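Local atomic coordinates of glycosyl transferase family 8 (Streptococcus pneumoniae, PDB entry 5GVV), a protein that transfers galactose from UDP-galactose to the terminal glucose of the already glycosylated serine-rich repeat protein PsrP, the third step of its polymorphic O-glycosylation. Residues Arg6-Ala11 with Lys25-His30; Gln56-Asp61 with Met253-Ile258; Tyr91-Phe96 with Asp100-Leu105. All blocks are in the same frame, centred on the assembly; numbering follows the deposited sequence.

Interaction 1: residues Arg6-Ala11 with Lys25-His30. With UDP (uridine-5'-diphosphate), chain D.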
# COMPACT_ATOMS: atom_id res chain seq x y z
N ARG A 6 21.09 16.35 -3.16
CA ARG A 6 21.78 15.15 -2.72
C ARG A 6 21.14 13.91 -3.36
O ARG A 6 19.94 13.68 -3.20
CB ARG A 6 21.77 15.03 -1.19
CG ARG A 6 22.65 16.05 -0.46
CD ARG A 6 21.97 17.42 -0.31
NE ARG A 6 20.75 17.34 0.50
CZ ARG A 6 20.73 17.39 1.83
NH1 ARG A 6 19.58 17.31 2.48
NH2 ARG A 6 21.86 17.51 2.51
N ALA A 7 21.93 13.14 -4.09
CA ALA A 7 21.42 11.98 -4.84
C ALA A 7 21.23 10.72 -3.98
O ALA A 7 22.16 10.28 -3.28
CB ALA A 7 22.31 11.68 -6.02
N VAL A 8 20.04 10.14 -4.06
CA VAL A 8 19.68 8.96 -3.28
C VAL A 8 18.94 7.97 -4.18
O VAL A 8 18.12 8.38 -5.00
CB VAL A 8 18.76 9.34 -2.10
CG1 VAL A 8 18.34 8.09 -1.31
CG2 VAL A 8 19.44 10.33 -1.18
N VAL A 9 19.24 6.68 -4.05
CA VAL A 9 18.58 5.69 -4.90
C VAL A 9 17.93 4.56 -4.10
O VAL A 9 18.55 3.98 -3.19
CB VAL A 9 19.53 5.14 -6.01
CG1 VAL A 9 20.81 4.59 -5.42
CG2 VAL A 9 18.83 4.09 -6.84
N PHE A 10 16.66 4.28 -4.40
CA PHE A 10 15.96 3.11 -3.85
C PHE A 10 15.69 2.14 -5.00
O PHE A 10 15.79 2.51 -6.17
CB PHE A 10 14.62 3.50 -3.23
CG PHE A 10 14.72 4.36 -2.00
CD1 PHE A 10 14.82 5.74 -2.12
CD2 PHE A 10 14.67 3.80 -0.73
CE1 PHE A 10 14.91 6.55 -0.98
CE2 PHE A 10 14.74 4.60 0.41
CZ PHE A 10 14.86 5.97 0.28
N ALA A 11 15.33 0.91 -4.65
CA ALA A 11 14.99 -0.11 -5.65
C ALA A 11 13.89 -1.00 -5.11
O ALA A 11 14.04 -1.59 -4.03
CB ALA A 11 16.21 -0.93 -6.00
N LYS A 25 9.38 8.60 2.90
CA LYS A 25 8.79 9.57 3.83
C LYS A 25 9.73 9.89 5.00
O LYS A 25 9.90 11.06 5.36
CB LYS A 25 7.44 9.09 4.36
CG LYS A 25 6.28 9.40 3.43
CD LYS A 25 4.92 9.30 4.12
CE LYS A 25 4.48 7.87 4.35
NZ LYS A 25 3.00 7.77 4.59
N SER A 26 10.33 8.86 5.58
CA SER A 26 11.23 9.07 6.72
C SER A 26 12.47 9.86 6.28
O SER A 26 12.92 10.75 7.01
CB SER A 26 11.63 7.73 7.36
OG SER A 26 12.41 6.93 6.50
N LEU A 27 12.99 9.56 5.10
CA LEU A 27 14.12 10.29 4.52
C LEU A 27 13.79 11.77 4.30
O LEU A 27 14.58 12.66 4.68
CB LEU A 27 14.56 9.64 3.20
CG LEU A 27 15.66 10.31 2.37
CD1 LEU A 27 16.97 10.35 3.12
CD2 LEU A 27 15.83 9.60 1.04
N CYS A 28 12.64 12.04 3.69
CA CYS A 28 12.24 13.41 3.34
C CYS A 28 11.82 14.21 4.57
O CYS A 28 11.91 15.44 4.58
CB CYS A 28 11.10 13.39 2.32
SG CYS A 28 11.55 12.70 0.72
N ARG A 29 11.34 13.51 5.59
CA ARG A 29 10.98 14.14 6.85
C ARG A 29 12.16 14.90 7.45
O ARG A 29 11.99 15.99 8.03
CB ARG A 29 10.50 13.07 7.83
CG ARG A 29 10.25 13.57 9.25
CD ARG A 29 9.18 14.66 9.28
NE ARG A 29 8.83 15.02 10.65
CZ ARG A 29 9.43 15.99 11.34
NH1 ARG A 29 10.40 16.70 10.80
NH2 ARG A 29 9.05 16.24 12.58
N HIS A 30 13.37 14.36 7.29
CA HIS A 30 14.53 14.89 7.98
C HIS A 30 15.61 15.46 7.05
O HIS A 30 16.60 16.01 7.52
CB HIS A 30 15.15 13.81 8.87
CG HIS A 30 14.21 13.27 9.91
ND1 HIS A 30 13.86 13.98 11.04
CD2 HIS A 30 13.54 12.09 9.98
CE1 HIS A 30 13.02 13.26 11.76
NE2 HIS A 30 12.81 12.11 11.14
N1 UDP D . 12.52 -5.88 -2.33
C2 UDP D . 11.40 -5.57 -3.06
N3 UDP D . 10.26 -6.36 -2.99
C4 UDP D . 10.26 -7.48 -2.18
C5 UDP D . 11.39 -7.79 -1.43
C6 UDP D . 12.56 -7.05 -1.60
O2 UDP D . 11.41 -4.58 -3.79
O4 UDP D . 9.24 -8.18 -2.11
C1' UDP D . 13.71 -5.01 -2.43
C2' UDP D . 13.64 -3.93 -1.36
O2' UDP D . 14.22 -2.73 -1.84
C3' UDP D . 14.51 -4.48 -0.25
C4' UDP D . 15.56 -5.27 -1.02
O4' UDP D . 14.90 -5.75 -2.18
O3' UDP D . 15.07 -3.43 0.52
C5' UDP D . 16.15 -6.42 -0.21
O5' UDP D . 15.13 -6.96 0.60
PA UDP D . 15.34 -6.99 2.19
O1A UDP D . 15.50 -5.59 2.62
O2A UDP D . 14.18 -7.64 2.86
O3A UDP D . 16.69 -7.85 2.44
PB UDP D . 17.57 -7.74 3.79
O1B UDP D . 18.90 -8.37 3.58
O2B UDP D . 16.86 -8.47 4.86
O3B UDP D . 17.74 -6.31 4.17
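Leu27 of helix 17-30 meets Val8 and Phe10 of strand 6-11 in a buried, wholly apolar helix-on-sheet contact within the first beta-alpha-beta unit of the catalytic domain. The helix lies across one face of the sheet: the CA atoms of Val8 and Leu27 are 9.7 Å apart, and only side chains bridge that gap. One methyl group does the touching on the helix side. Leu27 CD2 lies 3.8 Å from Val8 CG1, the two branches reaching for each other tip to tip, and the same CD2 is 3.8 Å from Phe10 CE1. The methyl approaches the Phe10 ring at its edge, in the ring plane. In Val8, CG1 is anti to the backbone N (chi1 178°), which places that methyl on the helix side; the Phe10 and Leu27 side chains instead run past each other in opposite directions. Strand alternation explains why Val8 and Phe10 share this face, whereas Val9 packs on Ile93 and Tyr104 on the other one. Leu34 and Leu38 of strand 34-40 and Leu105 of strand 101-105 extend the apolar layer. Directly after Phe10, the strand ends at the donor site: Ala11 O accepts a hydrogen bond from the ribose O2' of UDP, modelled at 2.5 Å, short enough that its exact length should be read with caution, while Asp13 and Ser107 are among the other residues that bind the nucleotide. A first strand that delivers its C-terminal end to the nucleotide, backed by its crossover helix, is the Rossmann-like nucleotide-binding half of a GT-A glycosyltransferase of family 8.

Interaction 2: residues Gln56-Asp61 with Met253-Ile258; sequences QEMGGD and MDWSVI
Met58, modelled as selenomethionine in place of the natural methionine, bridges two partners with SE and CE, reaching from just beyond the end of helix 45-57 to Trp255 and Ile258 in the first turn of helix 255-263. Its SE lies 4.0 Å from Ile258 CG2, and its terminal CE lies 4.0 Å from Trp255 CZ3. The methyl meets the indole at the rim, near the ring plane, and the two side chains cross at about a right angle. The bend at the last torsion of Met58 (chi3 -69°) turns CE away from the line of the chain, allowing SE and CE to serve different partners. On the facing helix, Ile258 CD1 rests 3.7 Å above one face of the Trp255 ring, offset toward its rim, so the two residues that receive Met58 are themselves packed together. The indole NE1 is hydrogen-bonded to Glu21, which anchors the polar side of the ring outside the contact.

Helix 45-57 ends in a Schellman motif: Gly59, with positive phi (85°), is its C-prime residue, Gly59 N bonds to Gln56 O at 2.9 Å, and Gly60 N pairs with Leu55 O. Across the same turn, Gln56 NE2 donates to Asp61 OD1 over 3.1 Å, reaching it from above the carboxylate plane. At the start of helix 255-263, Asp254 bonds to backbone N atoms of Trp255 and Ser256 of the second subunit. Between the two segments themselves, the thioether position, selenium here and sulfur in the natural residue, faces methyl and aromatic carbon, consistent with cohesion by dispersion and burial, without directional bonds.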
# COMPACT_ATOMS: atom_id res chain seq x y z
N GLN A 56 9.96 17.98 -5.39
CA GLN A 56 10.32 19.27 -5.99
C GLN A 56 10.02 20.44 -5.06
O GLN A 56 10.78 21.41 -4.99
CB GLN A 56 9.60 19.45 -7.33
CG GLN A 56 10.05 18.45 -8.40
CD GLN A 56 9.28 18.59 -9.70
OE1 GLN A 56 8.28 19.30 -9.76
NE2 GLN A 56 9.75 17.92 -10.74
N GLU A 57 8.90 20.36 -4.35
CA GLU A 57 8.52 21.41 -3.42
C GLU A 57 9.51 21.51 -2.26
O GLU A 57 9.63 22.56 -1.62
CB GLU A 57 7.09 21.19 -2.91
CG GLU A 57 6.03 21.45 -3.99
CD GLU A 57 4.61 21.16 -3.54
OE1 GLU A 57 4.42 20.42 -2.55
OE2 GLU A 57 3.68 21.66 -4.20
N MSE A 58 10.22 20.44 -2.03
CA MSE A 58 11.21 20.39 -0.97
C MSE A 58 12.61 20.64 -1.56
O MSE A 58 13.60 20.47 -0.88
CB MSE A 58 11.14 19.09 -0.16
CG MSE A 58 9.82 18.98 0.62
SE MSE A 58 9.94 17.30 1.65
CE MSE A 58 9.88 15.80 0.48
N GLY A 59 12.66 21.08 -2.82
CA GLY A 59 13.90 21.44 -3.48
C GLY A 59 14.65 20.28 -4.12
O GLY A 59 15.85 20.38 -4.37
N GLY A 60 13.94 19.19 -4.39
CA GLY A 60 14.58 18.01 -4.96
C GLY A 60 13.85 17.52 -6.20
O GLY A 60 13.21 18.31 -6.90
N ASP A 61 13.95 16.22 -6.49
CA ASP A 61 13.23 15.64 -7.62
C ASP A 61 13.04 14.14 -7.41
O ASP A 61 13.59 13.55 -6.47
CB ASP A 61 13.99 15.90 -8.92
CG ASP A 61 13.07 16.15 -10.10
OD1 ASP A 61 11.87 15.82 -10.01
OD2 ASP A 61 13.56 16.68 -11.13
N MSE A 253 2.20 8.54 8.57
CA MSE A 253 2.42 9.97 8.47
C MSE A 253 1.95 10.47 7.10
O MSE A 253 2.35 9.93 6.07
CB MSE A 253 3.90 10.28 8.69
CG MSE A 253 4.25 11.76 8.73
SE MSE A 253 6.13 12.03 9.19
CE MSE A 253 6.02 11.64 11.09
N ASP A 254 1.08 11.48 7.10
CA ASP A 254 0.66 12.10 5.84
C ASP A 254 1.83 12.85 5.23
O ASP A 254 2.70 13.34 5.96
CB ASP A 254 -0.49 13.09 6.09
CG ASP A 254 -1.83 12.41 6.27
OD1 ASP A 254 -2.07 11.34 5.68
OD2 ASP A 254 -2.68 12.98 7.00
N TRP A 255 1.87 12.96 3.91
CA TRP A 255 2.90 13.74 3.25
C TRP A 255 2.75 15.21 3.61
O TRP A 255 3.73 15.97 3.64
CB TRP A 255 2.81 13.56 1.73
CG TRP A 255 3.58 12.37 1.23
CD1 TRP A 255 3.08 11.16 0.83
CD2 TRP A 255 5.00 12.29 1.06
NE1 TRP A 255 4.11 10.34 0.43
CE2 TRP A 255 5.29 11.01 0.56
CE3 TRP A 255 6.05 13.19 1.28
CZ2 TRP A 255 6.61 10.60 0.27
CZ3 TRP A 255 7.35 12.79 1.00
CH2 TRP A 255 7.61 11.50 0.50
N SER A 256 1.51 15.61 3.89
CA SER A 256 1.21 16.98 4.28
C SER A 256 1.95 17.39 5.56
O SER A 256 2.41 18.53 5.67
CB SER A 256 -0.30 17.16 4.46
OG SER A 256 -0.79 16.28 5.46
N VAL A 257 2.06 16.47 6.52
CA VAL A 257 2.85 16.72 7.73
C VAL A 257 4.30 17.02 7.37
O VAL A 257 4.91 17.95 7.90
CB VAL A 257 2.83 15.51 8.69
CG1 VAL A 257 3.85 15.70 9.82
CG2 VAL A 257 1.44 15.30 9.25
N ILE A 258 4.85 16.22 6.46
CA ILE A 258 6.25 16.36 6.05
C ILE A 258 6.48 17.69 5.34
O ILE A 258 7.43 18.41 5.65
CB ILE A 258 6.68 15.20 5.15
CG1 ILE A 258 6.53 13.87 5.89
CG2 ILE A 258 8.12 15.39 4.64
CD1 ILE A 258 6.70 12.64 5.02

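Interaction 3: residues Tyr91-Phe96 with Asp100-Leu105; sequences YFIPDF and DKVLYL
The backbones of Ile93 and Tyr104 pass at a CA-CA distance of 8.6 Å, an irregular turn-rich segment facing strand 101-105, an interior strand of the sheet, with side chains alone closing the gap. Ile93 carries the contact on its side, and its two branches divide the work. The longer one ends in CD1, which lies 3.9 Å from Tyr104 CB and 4.0 Å from Tyr104 CD1, at the root of the phenol. The shorter one, CG2, comes within 4.2 Å of Val102 CG1. Extension at the second torsion (chi2 170°) carries CD1 out to the tyrosine, and the two side chains cross at about a right angle.

Val102 and Tyr104 are alternate residues of a strand, hence on one face, while Leu103 points to the other. This strand belongs to the central sheet of the GT-A fold, with strand 6-11 on one flank and strand 145-149 on the other, and it runs directly into the DxD motif, whose Asp106 and Asp108 bind manganese together with His227. Ile93 packs at the base of Tyr104, while the far end of the tyrosine, OH, is hydrogen-bonded to Asp106 OD1. Ile148 of strand 145-149 touches both Ile93 and Tyr104. Within 91-96, the backbone bonds Asp95 N to Phe92 O and Phe96 N to Ile93 O, each 3.0 Å, close tight turns around Ile93.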
# COMPACT_ATOMS: atom_id res chain seq x y z
N TYR A 91 22.42 -3.46 -8.83
CA TYR A 91 23.53 -3.64 -9.77
C TYR A 91 23.50 -2.57 -10.87
O TYR A 91 24.55 -2.10 -11.33
CB TYR A 91 23.47 -5.03 -10.43
CG TYR A 91 23.70 -6.21 -9.50
CD1 TYR A 91 24.11 -6.03 -8.19
CD2 TYR A 91 23.52 -7.51 -9.96
CE1 TYR A 91 24.33 -7.11 -7.35
CE2 TYR A 91 23.73 -8.60 -9.12
CZ TYR A 91 24.14 -8.39 -7.82
OH TYR A 91 24.35 -9.46 -6.98
N PHE A 92 22.29 -2.18 -11.29
CA PHE A 92 22.12 -1.29 -12.45
C PHE A 92 22.16 0.20 -12.09
O PHE A 92 21.83 1.04 -12.92
CB PHE A 92 20.80 -1.60 -13.16
CG PHE A 92 20.70 -3.02 -13.65
CD1 PHE A 92 21.24 -3.39 -14.88
CD2 PHE A 92 20.06 -3.99 -12.88
CE1 PHE A 92 21.14 -4.69 -15.33
CE2 PHE A 92 19.96 -5.29 -13.33
CZ PHE A 92 20.50 -5.65 -14.56
N ILE A 93 22.56 0.51 -10.87
CA ILE A 93 22.65 1.90 -10.42
C ILE A 93 23.41 2.84 -11.37
O ILE A 93 22.88 3.88 -11.75
CB ILE A 93 23.18 2.01 -8.96
CG1 ILE A 93 22.08 1.61 -7.97
CG2 ILE A 93 23.65 3.42 -8.66
CD1 ILE A 93 22.56 1.46 -6.53
N PRO A 94 24.64 2.47 -11.79
CA PRO A 94 25.36 3.43 -12.63
C PRO A 94 24.79 3.56 -14.04
O PRO A 94 25.30 4.37 -14.83
CB PRO A 94 26.78 2.85 -12.68
CG PRO A 94 26.60 1.39 -12.49
CD PRO A 94 25.44 1.25 -11.53
N ASP A 95 23.75 2.80 -14.37
CA ASP A 95 23.10 2.93 -15.66
C ASP A 95 22.05 4.05 -15.66
O ASP A 95 21.57 4.46 -16.73
CB ASP A 95 22.46 1.60 -16.08
CG ASP A 95 23.49 0.55 -16.46
OD1 ASP A 95 24.56 0.92 -17.00
OD2 ASP A 95 23.24 -0.65 -16.21
N PHE A 96 21.70 4.54 -14.47
CA PHE A 96 20.67 5.57 -14.34
C PHE A 96 21.17 6.85 -13.68
O PHE A 96 20.79 7.95 -14.09
CB PHE A 96 19.48 5.04 -13.54
CG PHE A 96 18.75 3.90 -14.20
CD1 PHE A 96 19.03 2.59 -13.84
CD2 PHE A 96 17.79 4.15 -15.17
CE1 PHE A 96 18.36 1.54 -14.44
CE2 PHE A 96 17.11 3.10 -15.78
CZ PHE A 96 17.40 1.79 -15.41
N ASP A 100 28.29 11.68 -9.50
CA ASP A 100 29.50 10.91 -9.24
C ASP A 100 29.39 10.14 -7.91
O ASP A 100 30.04 9.10 -7.73
CB ASP A 100 30.74 11.81 -9.26
CG ASP A 100 30.95 12.48 -10.61
OD1 ASP A 100 30.51 11.92 -11.64
OD2 ASP A 100 31.56 13.58 -10.63
N LYS A 101 28.57 10.65 -7.00
CA LYS A 101 28.32 9.96 -5.73
C LYS A 101 26.82 9.87 -5.43
O LYS A 101 26.07 10.80 -5.71
CB LYS A 101 29.05 10.64 -4.56
CG LYS A 101 28.80 10.00 -3.20
CD LYS A 101 29.79 10.47 -2.14
CE LYS A 101 29.73 11.97 -1.92
NZ LYS A 101 30.48 12.37 -0.68
N VAL A 102 26.40 8.73 -4.89
CA VAL A 102 25.00 8.50 -4.58
C VAL A 102 24.83 7.56 -3.38
O VAL A 102 25.66 6.67 -3.15
CB VAL A 102 24.24 7.96 -5.83
CG1 VAL A 102 24.83 6.65 -6.30
CG2 VAL A 102 22.74 7.82 -5.56
N LEU A 103 23.78 7.77 -2.60
CA LEU A 103 23.48 6.90 -1.46
C LEU A 103 22.37 5.91 -1.82
O LEU A 103 21.22 6.32 -2.02
CB LEU A 103 23.05 7.72 -0.25
CG LEU A 103 22.59 6.92 0.97
CD1 LEU A 103 23.76 6.11 1.54
CD2 LEU A 103 22.01 7.84 2.03
N TYR A 104 22.71 4.62 -1.91
CA TYR A 104 21.67 3.60 -2.06
C TYR A 104 21.05 3.23 -0.72
O TYR A 104 21.75 3.11 0.29
CB TYR A 104 22.21 2.33 -2.74
CG TYR A 104 21.24 1.18 -2.59
CD1 TYR A 104 20.13 1.07 -3.43
CD2 TYR A 104 21.39 0.24 -1.58
CE1 TYR A 104 19.22 0.04 -3.28
CE2 TYR A 104 20.49 -0.80 -1.42
CZ TYR A 104 19.40 -0.89 -2.27
OH TYR A 104 18.50 -1.92 -2.11
N LEU A 105 19.73 3.04 -0.70
CA LEU A 105 19.06 2.58 0.51
C LEU A 105 18.09 1.45 0.23
O LEU A 105 17.33 1.50 -0.74
CB LEU A 105 18.30 3.73 1.18
CG LEU A 105 19.07 4.96 1.65
CD1 LEU A 105 18.12 6.06 2.09
CD2 LEU A 105 20.03 4.62 2.78

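In the fold
Interactions 1 and 3 share the central mixed sheet, where strands 6-11 and 101-105 are neighbours; their centres are 13 Å apart, and Val9 pairs with Leu103 and Leu105 between them. They pack opposite faces of that sheet, whose two strands run on to the UDP contact at Ala11 and to the manganese ligands Asp106 and Asp108. Interaction 2, centred 11 Å from interaction 1, joins helix 255-263 to the end of helix 45-57, beside helix 17-30; 253-258 forms an outer layer, whereas 56-61 runs into the outermost strand, 61-66. Interactions 2 and 3 are 22 Å apart and do not touch. In sequence, interaction 1 closes first, and interaction 3 is nested within the loop closed by interaction 2.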